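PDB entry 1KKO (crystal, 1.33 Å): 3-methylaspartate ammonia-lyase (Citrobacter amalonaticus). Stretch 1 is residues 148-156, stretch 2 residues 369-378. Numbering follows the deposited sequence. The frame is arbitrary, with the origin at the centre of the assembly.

Stretch 1, residues 148-156: RLKTEVVCD
Stretch 2, residues 369-378: RTCVHVALAA

The contact is a close helix-helix packing in which the first two turns of one helix pack against the side of another, joined by a hydrogen bond to a histidine ring, a small apolar patch around an alanine and a water-bridged pair of basic side chains. Stretch 1 enters as an extended segment, with Arg148 at phi/psi -114/158° and Leu149 at -81/157°, and becomes helical at Lys150; stretch 2 is helical throughout. The axes approach to 8.0 Å, with 40° between their N-to-C directions and a signed crossing angle of -40°. The register is set by Thr151 and His373, whose CA atoms lie 4.4 Å apart, and 449 Å² is buried in total.

Leu149 is the N-cap residue, and its backbone N donates to Glu152 OE1 at 2.9 Å, while its O accepts from Val153 N at 3.1 Å to begin the helical ladder. Arg148 (m, t, m for chi1 to chi3) and Asp156 (chi1 m) add a salt bridge along stretch 1, NH1 to OD2 at 2.8 Å, away from the interface.

The amide of Thr151, in the first turn and without a partner within its own stretch, donates to the imidazole of His373: Thr151 N lies 3.1 Å from His373 ND1, with an N-H...acceptor angle of 138°. ND1 therefore acts as the acceptor, although its modelled position is somewhat uncertain because Thr151 CG2 sits too close to it. His373 has chi1 -70° (m) and chi2 -104°, and its NE2 is hydrogen-bonded elsewhere in the structure. Lys150 (m, t, m, m) folds over one face of the ring in a CH-pi contact, CE standing 4.1 Å from the ring centroid of His373 and 19° off the normal. Leu149 CB approaches the ring edge, 4.3 Å from His373 CE1.

Beyond the ring, the ammonium of Lys150 meets Arg369 (t, t, p for chi1 to chi3) through water rather than directly. Water 1 accepts from Lys150 NZ at 3.1 Å and from Arg369 NH2 at 2.9 Å; water 2 accepts from Lys150 NZ at 2.9 Å and, weakly, from Arg369 NE at 3.1 Å. Both waters thus offer lone pairs to two cationic groups.

One turn further along each helix, the contact is apolar. Ala377 points its CB toward stretch 1, 3.5 Å from Val154 CG1 and 3.6 Å from Cys155 SG. Val154 (chi1 177°, t) also points toward its partner helix, whereas Cys155 (chi1 -69°, m) points sideways.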

# COMPACT_ATOMS: atom_id res chain seq x y z
N ARG A 148 10.33 20.72 -12.45
CA ARG A 148 11.35 19.86 -11.87
C ARG A 148 10.71 18.73 -11.09
O ARG A 148 9.57 18.84 -10.68
CB ARG A 148 12.22 20.66 -10.90
CG ARG A 148 13.19 21.61 -11.58
CD ARG A 148 14.04 22.40 -10.59
NE ARG A 148 13.24 23.36 -9.86
CZ ARG A 148 13.67 24.10 -8.84
NH1 ARG A 148 14.92 23.97 -8.42
NH2 ARG A 148 12.88 24.97 -8.25
N LEU A 149 11.47 17.67 -10.90
CA LEU A 149 11.05 16.62 -9.99
C LEU A 149 11.38 17.07 -8.57
O LEU A 149 12.28 17.89 -8.37
CB LEU A 149 11.80 15.33 -10.27
CG LEU A 149 11.79 14.88 -11.72
CD1 LEU A 149 12.46 13.54 -11.86
CD2 LEU A 149 10.37 14.84 -12.27
N LYS A 150 10.69 16.53 -7.58
CA LYS A 150 11.00 16.88 -6.20
C LYS A 150 12.47 16.63 -5.89
O LYS A 150 13.11 17.44 -5.23
CB LYS A 150 10.10 16.11 -5.25
CG LYS A 150 8.66 16.64 -5.23
CD LYS A 150 7.78 15.87 -4.23
CE LYS A 150 7.43 14.46 -4.70
NZ LYS A 150 6.64 14.46 -5.95
N THR A 151 13.03 15.53 -6.39
CA THR A 151 14.44 15.23 -6.15
C THR A 151 15.32 16.37 -6.65
O THR A 151 16.32 16.72 -6.01
CB THR A 151 14.86 13.94 -6.88
OG1 THR A 151 14.65 14.04 -8.28
CG2 THR A 151 14.05 12.81 -6.51
N GLU A 152 14.98 16.91 -7.82
CA GLU A 152 15.78 17.98 -8.43
C GLU A 152 15.72 19.25 -7.61
O GLU A 152 16.71 19.99 -7.52
CB GLU A 152 15.31 18.24 -9.86
CG GLU A 152 15.62 17.09 -10.80
CD GLU A 152 15.12 17.33 -12.19
OE1 GLU A 152 13.94 17.69 -12.34
OE2 GLU A 152 15.91 17.19 -13.15
N VAL A 153 14.58 19.54 -7.03
CA VAL A 153 14.46 20.73 -6.21
C VAL A 153 15.42 20.61 -5.03
O VAL A 153 16.10 21.59 -4.68
CB VAL A 153 13.02 20.93 -5.69
CG1 VAL A 153 12.96 22.08 -4.70
CG2 VAL A 153 12.06 21.19 -6.85
N VAL A 154 15.47 19.43 -4.42
CA VAL A 154 16.36 19.22 -3.29
C VAL A 154 17.80 19.37 -3.75
O VAL A 154 18.59 20.08 -3.12
CB VAL A 154 16.14 17.85 -2.63
CG1 VAL A 154 17.13 17.64 -1.49
CG2 VAL A 154 14.72 17.74 -2.09
N CYS A 155 18.16 18.73 -4.84
CA CYS A 155 19.55 18.85 -5.31
C CYS A 155 19.91 20.30 -5.64
O CYS A 155 21.05 20.73 -5.39
CB CYS A 155 19.78 17.99 -6.52
SG CYS A 155 19.74 16.23 -6.15
N ASP A 156 18.98 21.05 -6.21
CA ASP A 156 19.25 22.45 -6.53
C ASP A 156 19.43 23.30 -5.27
O ASP A 156 20.40 24.06 -5.18
CB ASP A 156 18.13 23.04 -7.38
CG ASP A 156 18.15 22.55 -8.81
OD1 ASP A 156 19.16 21.99 -9.27
OD2 ASP A 156 17.16 22.72 -9.56
N ARG A 369 6.23 8.24 -1.01
CA ARG A 369 6.68 8.61 -2.34
C ARG A 369 7.56 9.86 -2.26
O ARG A 369 8.59 9.96 -2.94
CB ARG A 369 5.46 8.84 -3.23
CG ARG A 369 5.77 9.05 -4.67
CD ARG A 369 4.54 9.11 -5.51
NE ARG A 369 3.74 10.30 -5.24
CZ ARG A 369 2.45 10.31 -4.93
NH1 ARG A 369 1.76 9.18 -4.78
NH2 ARG A 369 1.86 11.46 -4.74
N THR A 370 7.15 10.82 -1.46
CA THR A 370 7.92 12.04 -1.30
C THR A 370 9.29 11.74 -0.69
O THR A 370 10.30 12.31 -1.09
CB THR A 370 7.16 13.05 -0.45
OG1 THR A 370 5.90 13.33 -1.07
CG2 THR A 370 7.89 14.38 -0.38
N CYS A 371 9.31 10.86 0.30
CA CYS A 371 10.56 10.44 0.92
C CYS A 371 11.53 9.82 -0.09
O CYS A 371 12.75 9.95 0.08
CB CYS A 371 10.32 9.48 2.07
SG CYS A 371 9.72 10.28 3.59
N VAL A 372 11.02 9.13 -1.10
CA VAL A 372 11.90 8.59 -2.12
C VAL A 372 12.73 9.69 -2.78
O VAL A 372 13.92 9.53 -3.05
CB VAL A 372 11.11 7.80 -3.18
CG1 VAL A 372 11.98 7.45 -4.38
CG2 VAL A 372 10.54 6.54 -2.57
N HIS A 373 12.09 10.83 -3.05
CA HIS A 373 12.80 11.94 -3.67
C HIS A 373 13.83 12.55 -2.75
O HIS A 373 14.93 12.90 -3.18
CB HIS A 373 11.81 12.98 -4.16
CG HIS A 373 11.02 12.52 -5.34
ND1 HIS A 373 11.27 12.94 -6.63
CD2 HIS A 373 10.02 11.60 -5.43
CE1 HIS A 373 10.44 12.32 -7.45
NE2 HIS A 373 9.67 11.51 -6.75
N VAL A 374 13.50 12.67 -1.48
CA VAL A 374 14.45 13.15 -0.50
C VAL A 374 15.67 12.24 -0.48
O VAL A 374 16.80 12.73 -0.50
CB VAL A 374 13.79 13.23 0.86
CG1 VAL A 374 14.82 13.43 1.96
CG2 VAL A 374 12.74 14.35 0.86
N ALA A 375 15.46 10.93 -0.51
CA ALA A 375 16.56 9.97 -0.44
C ALA A 375 17.41 9.99 -1.69
O ALA A 375 18.64 9.92 -1.62
CB ALA A 375 16.02 8.58 -0.19
N LEU A 376 16.79 10.06 -2.85
CA LEU A 376 17.55 10.04 -4.09
C LEU A 376 18.49 11.23 -4.17
O LEU A 376 19.56 11.13 -4.76
CB LEU A 376 16.62 10.02 -5.29
CG LEU A 376 15.99 8.66 -5.59
CD1 LEU A 376 14.96 8.81 -6.70
CD2 LEU A 376 17.06 7.64 -5.98
N ALA A 377 18.09 12.34 -3.56
CA ALA A 377 18.92 13.53 -3.53
C ALA A 377 19.99 13.47 -2.45
O ALA A 377 21.16 13.73 -2.72
CB ALA A 377 18.06 14.76 -3.32
N ALA A 378 19.61 13.11 -1.23
CA ALA A 378 20.50 13.20 -0.08
C ALA A 378 21.44 12.02 0.10
O ALA A 378 22.47 12.16 0.75
CB ALA A 378 19.68 13.44 1.19
O HOH W 1 3.78 13.55 -5.18
O HOH W 2 5.91 11.80 -6.91